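Local atomic coordinates of urocanate hydratase (PDB entry 7NED), a protein that binds NAD+ and probably adds water to thiourocanate or urocanate, in a bacterial pathway that breaks down ergothioneine. Residues G169-L174 with T199-R204; A175-G180 with P225-L230. One frame throughout, in Å; residues are numbered along the deposited sequence.

Contact 1. Residues G169-L174 with T199-R204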
ATOM      1  N   GLY A 169      -6.353  -7.323 -25.468  1.00 18.68           N
ATOM      2  CA  GLY A 169      -6.515  -8.498 -26.330  1.00 15.77           C
ATOM      3  C   GLY A 169      -6.325  -8.209 -27.806  1.00 20.80           C
ATOM      4  O   GLY A 169      -5.865  -9.075 -28.569  1.00 15.84           O
ATOM      5  N   GLY A 170      -6.654  -6.999 -28.234  1.00 16.31           N
ATOM      6  CA  GLY A 170      -6.480  -6.641 -29.627  1.00 19.75           C
ATOM      7  C   GLY A 170      -5.043  -6.726 -30.116  1.00 19.39           C
ATOM      8  O   GLY A 170      -4.816  -6.758 -31.330  1.00 18.79           O
ATOM      9  N   ALA A 171      -4.058  -6.762 -29.200  1.00 15.90           N
ATOM     10  CA  ALA A 171      -2.667  -6.919 -29.615  1.00 18.00           C
ATOM     11  C   ALA A 171      -2.341  -8.347 -30.034  1.00 15.91           C
ATOM     12  O   ALA A 171      -1.304  -8.583 -30.670  1.00 16.39           O
ATOM     13  CB  ALA A 171      -1.722  -6.517 -28.481  1.00 15.63           C
ATOM     14  N   GLN A 172      -3.165  -9.306 -29.652  1.00 16.45           N
ATOM     15  CA  GLN A 172      -2.777 -10.699 -29.835  1.00 14.13           C
ATOM     16  C   GLN A 172      -2.638 -11.075 -31.307  1.00 17.21           C
ATOM     17  O   GLN A 172      -1.678 -11.786 -31.644  1.00 16.57           O
ATOM     18  CB  GLN A 172      -3.800 -11.603 -29.135  1.00 13.79           C
ATOM     19  CG  GLN A 172      -3.846 -11.489 -27.638  1.00 16.54           C
ATOM     20  CD  GLN A 172      -4.963 -12.328 -27.080  1.00 18.67           C
ATOM     21  OE1 GLN A 172      -4.731 -13.389 -26.491  1.00 16.82           O
ATOM     22  NE2 GLN A 172      -6.204 -11.907 -27.351  1.00 17.59           N
ATOM     23  N   PRO A 173      -3.532 -10.678 -32.207  1.00 15.78           N
ATOM     24  CA  PRO A 173      -3.358 -11.115 -33.603  1.00 18.63           C
ATOM     25  C   PRO A 173      -2.057 -10.627 -34.201  1.00 18.11           C
ATOM     26  O   PRO A 173      -1.409 -11.364 -34.957  1.00 18.06           O
ATOM     27  CB  PRO A 173      -4.593 -10.529 -34.326  1.00 17.68           C
ATOM     28  CG  PRO A 173      -5.151  -9.513 -33.387  1.00 18.27           C
ATOM     29  CD  PRO A 173      -4.800  -9.963 -32.003  1.00 16.29           C
ATOM     30  N   LEU A 174      -1.647  -9.394 -33.883  1.00 17.67           N
ATOM     31  CA  LEU A 174      -0.392  -8.899 -34.422  1.00 17.53           C
ATOM     32  C   LEU A 174       0.806  -9.557 -33.744  1.00 17.06           C
ATOM     33  O   LEU A 174       1.793  -9.886 -34.404  1.00 17.65           O
ATOM     34  CB  LEU A 174      -0.326  -7.395 -34.292  1.00 18.72           C
ATOM     35  CG  LEU A 174       0.738  -6.694 -35.097  1.00 23.87           C
ATOM     36  CD1 LEU A 174       0.736  -7.104 -36.626  1.00 21.50           C
ATOM     37  CD2 LEU A 174       0.498  -5.203 -34.942  1.00 24.12           C
ATOM     38  N   THR A 199      -7.658  -1.102 -38.007  1.00 32.34           N
ATOM     39  CA  THR A 199      -6.361  -0.584 -37.590  1.00 32.02           C
ATOM     40  C   THR A 199      -5.230  -1.503 -37.994  1.00 32.76           C
ATOM     41  O   THR A 199      -4.072  -1.245 -37.634  1.00 31.46           O
ATOM     42  CB  THR A 199      -6.331  -0.363 -36.062  1.00 31.56           C
ATOM     43  OG1 THR A 199      -6.439  -1.626 -35.385  1.00 29.22           O
ATOM     44  CG2 THR A 199      -7.486   0.493 -35.674  1.00 35.25           C
ATOM     45  N   ASN A 200      -5.546  -2.589 -38.696  1.00 32.85           N
ATOM     46  CA  ASN A 200      -4.560  -3.542 -39.186  1.00 30.65           C
ATOM     47  C   ASN A 200      -3.823  -4.271 -38.087  1.00 31.87           C
ATOM     48  O   ASN A 200      -2.709  -4.769 -38.300  1.00 32.24           O
ATOM     49  CB  ASN A 200      -3.578  -2.863 -40.134  1.00 33.65           C
ATOM     50  CG  ASN A 200      -4.143  -2.785 -41.508  1.00 29.47           C
ATOM     51  OD1 ASN A 200      -4.389  -3.819 -42.125  1.00 26.96           O
ATOM     52  ND2 ASN A 200      -4.452  -1.586 -41.958  1.00 32.20           N
ATOM     53  N   TYR A 201      -4.446  -4.388 -36.917  1.00 28.16           N
ATOM     54  CA  TYR A 201      -3.984  -5.380 -35.971  1.00 28.23           C
ATOM     55  C   TYR A 201      -4.433  -6.768 -36.374  1.00 29.85           C
ATOM     56  O   TYR A 201      -3.795  -7.768 -35.987  1.00 26.32           O
ATOM     57  CB  TYR A 201      -4.504  -5.051 -34.581  1.00 29.33           C
ATOM     58  CG  TYR A 201      -3.565  -4.227 -33.782  1.00 30.07           C
ATOM     59  CD1 TYR A 201      -3.386  -2.861 -34.036  1.00 29.20           C
ATOM     60  CD2 TYR A 201      -2.810  -4.824 -32.771  1.00 28.71           C
ATOM     61  CE1 TYR A 201      -2.490  -2.091 -33.237  1.00 28.72           C
ATOM     62  CE2 TYR A 201      -1.908  -4.095 -32.022  1.00 27.63           C
ATOM     63  CZ  TYR A 201      -1.755  -2.729 -32.255  1.00 28.58           C
ATOM     64  OH  TYR A 201      -0.859  -2.042 -31.468  1.00 29.83           O
ATOM     65  N   LEU A 202      -5.473  -6.828 -37.205  1.00 26.89           N
ATOM     66  CA  LEU A 202      -6.143  -8.045 -37.598  1.00 23.07           C
ATOM     67  C   LEU A 202      -6.151  -8.145 -39.126  1.00 23.48           C
ATOM     68  O   LEU A 202      -6.414  -7.157 -39.815  1.00 22.42           O
ATOM     69  CB  LEU A 202      -7.555  -8.039 -37.044  1.00 23.63           C
ATOM     70  CG  LEU A 202      -8.321  -9.324 -37.299  1.00 22.05           C
ATOM     71  CD1 LEU A 202      -7.566 -10.464 -36.678  1.00 19.02           C
ATOM     72  CD2 LEU A 202      -9.743  -9.211 -36.703  1.00 17.13           C
ATOM     73  N   GLN A 203      -5.892  -9.340 -39.650  1.00 19.20           N
ATOM     74  CA  GLN A 203      -5.810  -9.476 -41.111  1.00 20.55           C
ATOM     75  C   GLN A 203      -7.144  -9.838 -41.740  1.00 24.43           C
ATOM     76  O   GLN A 203      -7.497  -9.293 -42.797  1.00 24.56           O
ATOM     77  CB  GLN A 203      -4.779 -10.537 -41.482  1.00 20.17           C
ATOM     78  CG  GLN A 203      -3.349 -10.010 -41.427  1.00 27.79           C
ATOM     79  CD  GLN A 203      -2.313 -11.110 -41.590  1.00 25.24           C
ATOM     80  OE1 GLN A 203      -2.665 -12.276 -41.792  1.00 23.09           O
ATOM     81  NE2 GLN A 203      -1.021 -10.743 -41.503  1.00 28.05           N
ATOM     82  N   ARG A 204      -7.870 -10.779 -41.136  1.00 22.20           N
ATOM     83  CA  ARG A 204      -9.099 -11.317 -41.699  1.00 24.34           C
ATOM     84  C   ARG A 204     -10.157 -11.446 -40.613  1.00 25.02           C
ATOM     85  O   ARG A 204      -9.829 -11.600 -39.438  1.00 21.40           O
ATOM     86  CB  ARG A 204      -8.903 -12.710 -42.316  1.00 22.88           C
ATOM     87  CG  ARG A 204      -7.931 -12.737 -43.451  1.00 25.52           C
ATOM     88  CD  ARG A 204      -7.794 -14.138 -44.021  1.00 26.43           C
ATOM     89  NE  ARG A 204      -6.701 -14.194 -44.977  1.00 32.33           N
ATOM     90  CZ  ARG A 204      -6.197 -15.314 -45.487  1.00 36.27           C
ATOM     91  NH1 ARG A 204      -6.708 -16.508 -45.179  1.00 33.64           N
ATOM     92  NH2 ARG A 204      -5.177 -15.234 -46.308  1.00 33.82           N
TER
HETATM   93  O   HOH W   1      -2.046  -9.609 -37.682  1.00 19.36           O

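Contact 2. Residues A175-G180 with P225-L230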
ATOM      1  N   ALA A 175       0.741  -9.768 -32.434  1.00 16.38           N
ATOM      2  CA  ALA A 175       1.787 -10.547 -31.803  1.00 15.43           C
ATOM      3  C   ALA A 175       1.884 -11.915 -32.463  1.00 18.17           C
ATOM      4  O   ALA A 175       2.979 -12.395 -32.746  1.00 16.88           O
ATOM      5  CB  ALA A 175       1.526 -10.694 -30.300  1.00 15.96           C
ATOM      6  N   GLY A 176       0.738 -12.543 -32.725  1.00 16.43           N
ATOM      7  CA  GLY A 176       0.752 -13.856 -33.357  1.00 16.22           C
ATOM      8  C   GLY A 176       1.410 -13.827 -34.724  1.00 15.56           C
ATOM      9  O   GLY A 176       2.330 -14.596 -34.992  1.00 18.96           O
ATOM     10  N   THR A 177       0.986 -12.916 -35.598  1.00 15.66           N
ATOM     11  CA  THR A 177       1.562 -12.959 -36.951  1.00 18.98           C
ATOM     12  C   THR A 177       3.003 -12.452 -36.994  1.00 20.43           C
ATOM     13  O   THR A 177       3.806 -12.930 -37.815  1.00 17.00           O
ATOM     14  CB  THR A 177       0.698 -12.191 -37.946  1.00 19.77           C
ATOM     15  OG1 THR A 177       0.587 -10.821 -37.558  1.00 17.94           O
ATOM     16  CG2 THR A 177      -0.687 -12.840 -38.080  1.00 19.31           C
ATOM     17  N   LEU A 178       3.374 -11.505 -36.125  1.00 18.85           N
ATOM     18  CA  LEU A 178       4.784 -11.133 -36.039  1.00 18.01           C
ATOM     19  C   LEU A 178       5.662 -12.329 -35.697  1.00 20.98           C
ATOM     20  O   LEU A 178       6.829 -12.385 -36.115  1.00 18.51           O
ATOM     21  CB  LEU A 178       4.977 -10.021 -34.984  1.00 18.28           C
ATOM     22  CG  LEU A 178       4.475  -8.648 -35.452  1.00 20.51           C
ATOM     23  CD1 LEU A 178       4.455  -7.693 -34.315  1.00 18.55           C
ATOM     24  CD2 LEU A 178       5.319  -8.063 -36.596  1.00 21.61           C
ATOM     25  N   ALA A 179       5.142 -13.275 -34.911  1.00 15.40           N
ATOM     26  CA  ALA A 179       5.866 -14.486 -34.575  1.00 16.88           C
ATOM     27  C   ALA A 179       5.704 -15.586 -35.611  1.00 18.33           C
ATOM     28  O   ALA A 179       6.188 -16.700 -35.388  1.00 20.92           O
ATOM     29  CB  ALA A 179       5.399 -15.016 -33.213  1.00 17.93           C
ATOM     30  N   GLY A 180       5.013 -15.315 -36.707  1.00 18.35           N
ATOM     31  CA  GLY A 180       4.890 -16.265 -37.791  1.00 22.39           C
ATOM     32  C   GLY A 180       3.731 -17.227 -37.676  1.00 23.83           C
ATOM     33  O   GLY A 180       3.609 -18.103 -38.532  1.00 19.09           O
ATOM     34  N   PRO A 225       2.018 -16.898 -41.882  1.00 20.51           N
ATOM     35  CA  PRO A 225       1.248 -16.319 -40.779  1.00 20.96           C
ATOM     36  C   PRO A 225      -0.126 -15.864 -41.258  1.00 22.31           C
ATOM     37  O   PRO A 225      -0.315 -15.488 -42.423  1.00 18.40           O
ATOM     38  CB  PRO A 225       2.104 -15.119 -40.358  1.00 17.95           C
ATOM     39  CG  PRO A 225       2.743 -14.682 -41.643  1.00 25.01           C
ATOM     40  CD  PRO A 225       3.016 -15.953 -42.408  1.00 22.40           C
ATOM     41  N   VAL A 226      -1.105 -15.908 -40.349  1.00 16.70           N
ATOM     42  CA  VAL A 226      -2.399 -15.304 -40.632  1.00 17.74           C
ATOM     43  C   VAL A 226      -3.040 -14.985 -39.297  1.00 17.91           C
ATOM     44  O   VAL A 226      -2.812 -15.685 -38.315  1.00 17.03           O
ATOM     45  CB  VAL A 226      -3.301 -16.251 -41.460  1.00 16.91           C
ATOM     46  CG1 VAL A 226      -3.827 -17.365 -40.545  1.00 18.28           C
ATOM     47  CG2 VAL A 226      -4.419 -15.474 -42.183  1.00 17.37           C
ATOM     48  N   SER A 227      -3.847 -13.931 -39.266  1.00 17.03           N
ATOM     49  CA  SER A 227      -4.696 -13.637 -38.113  1.00 17.25           C
ATOM     50  C   SER A 227      -6.150 -13.614 -38.552  1.00 19.95           C
ATOM     51  O   SER A 227      -6.511 -12.965 -39.542  1.00 20.07           O
ATOM     52  CB  SER A 227      -4.332 -12.328 -37.410  1.00 15.13           C
ATOM     53  OG  SER A 227      -4.321 -11.202 -38.264  1.00 17.47           O
ATOM     54  N   VAL A 228      -6.979 -14.335 -37.812  1.00 17.31           N
ATOM     55  CA  VAL A 228      -8.393 -14.427 -38.124  1.00 19.02           C
ATOM     56  C   VAL A 228      -9.181 -14.041 -36.886  1.00 19.89           C
ATOM     57  O   VAL A 228      -8.984 -14.614 -35.814  1.00 19.97           O
ATOM     58  CB  VAL A 228      -8.778 -15.838 -38.577  1.00 21.16           C
ATOM     59  CG1 VAL A 228     -10.254 -15.862 -38.917  1.00 18.63           C
ATOM     60  CG2 VAL A 228      -7.895 -16.273 -39.751  1.00 19.80           C
ATOM     61  N   GLY A 229     -10.086 -13.066 -37.037  1.00 19.60           N
ATOM     62  CA  GLY A 229     -11.022 -12.731 -35.996  1.00 20.64           C
ATOM     63  C   GLY A 229     -12.333 -13.430 -36.292  1.00 25.76           C
ATOM     64  O   GLY A 229     -12.936 -13.225 -37.348  1.00 23.48           O
ATOM     65  N   LEU A 230     -12.751 -14.279 -35.373  1.00 21.71           N
ATOM     66  CA  LEU A 230     -14.004 -15.010 -35.481  1.00 23.09           C
ATOM     67  C   LEU A 230     -15.014 -14.406 -34.523  1.00 21.82           C
ATOM     68  O   LEU A 230     -14.791 -14.407 -33.306  1.00 21.96           O
ATOM     69  CB  LEU A 230     -13.786 -16.484 -35.162  1.00 21.97           C
ATOM     70  CG  LEU A 230     -15.028 -17.364 -35.142  1.00 24.32           C
ATOM     71  CD1 LEU A 230     -15.732 -17.342 -36.496  1.00 24.87           C
ATOM     72  CD2 LEU A 230     -14.658 -18.771 -34.664  1.00 23.50           C
TER
HETATM   73  O   HOH W   1      -2.046  -9.609 -37.682  1.00 19.36           O

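Contact 1. Residues G169-L174 with T199-R204
The N-terminal part of helix 172-178 and the residues leading into it meet the loop that follows helix 190-198, with the CA atoms of Leu174 and Tyr201 5.3 Å apart and those of Pro173 and Leu202 5.8 Å apart. Tyr201 carries most of the contact. Leu174 crosses it at about a right angle and sets CD2 over one face of the phenol ring, 4.1 Å from its centroid and displaced toward the rim, a CH-pi contact. That placement starts with CG of Leu174 lying anti to its backbone N (chi1 -165°). Obliquely to the ring, the carbonyl oxygen of Gly170 comes to 3.1 Å from Tyr201 CD2, and CA of Ala171 packs against CE2. Pro173 turns its own ring to the loop backbone: CB lies 3.3 Å from Tyr201 O and also rests on the methyl CD1 of Leu202. An alanine in place of Tyr201 would probably open a gap beside Gly170 and Ala171 and leave the Leu174 methyl without its aromatic face. Gln172 points away from the loop; its NE2 bonds Gly169 O at 3.1 Å and also Ala163 O, OE1 meets Thr162 OG1, and its backbone N reaches Gly169 O from the opposite face of the carbonyl plane. Gly169 N bonds O2N of the bound NAD. One water donates to Tyr201 O at 3.1 Å and weakly to Pro173 O. With no direct hydrogen bond between the segments, the contact depends on apolar and CH-pi fit, on carbons set against carbonyl oxygens, and on this one shared water.

Contact 2. Residues A175-G180 with P225-L230
Thr177, in the last turn of helix 172-178, reaches across to the beginning of strand 226-231. Its CB lies 4.0 Å from CB of Pro225, whose ring also packs against the helix end, CB meeting Thr177 O and Gly180 C. From CB the methyl runs to the strand backbone, where Thr177 CG2 lies 3.4 Å from Val226 C and close to Ser227 N, and it touches CB of Ser227 at 3.7 Å. The hydroxyl branch, OG1, sits between its own backbone N and carbonyl carbon (chi1 60°) and shares a water with Ser227: the water is 2.9 Å from Thr177 OG1 and 2.8 Å from Ser227 OG. Each hydroxyl has a further partner, Gln203 for Ser227 and, weakly, Pro173 O for Thr177 OG1. The helix closes in a Schellman motif, with Gly180 N bonded back to Thr177 O and Gly180 at a positive phi (89°) that favours glycine. Strand 226-231 lies between strands 204-206 and 182-187 in the parallel sheet; helix 172-178 packs against it through Thr177, while Val226 and Val228 contact helix 209-222 and Ala175 and Leu178 contact helix 133-150.

Contacts 1 and 2 follow one another along helix 172-178, the first toward its N-terminal end and the second at its C-terminal end, with centres about 7 Å apart. Their partner segments also join: besides the Gln203-Ser227 bond, Arg204 O lies 2.8 Å from Gly229 N, a probable hydrogen bond that pairs strands 204-206 and 226-231. Pro173 CB packs on Ser227 CB at 3.6 Å, and one water serves both contacts. Contact 1 lies nearer the ligands: Gly169 belongs to the NAD pocket, and the side chain of Ala171 is about 9 Å from bound urocanate. Contact 2 joins the far end of the same helix to the sheet.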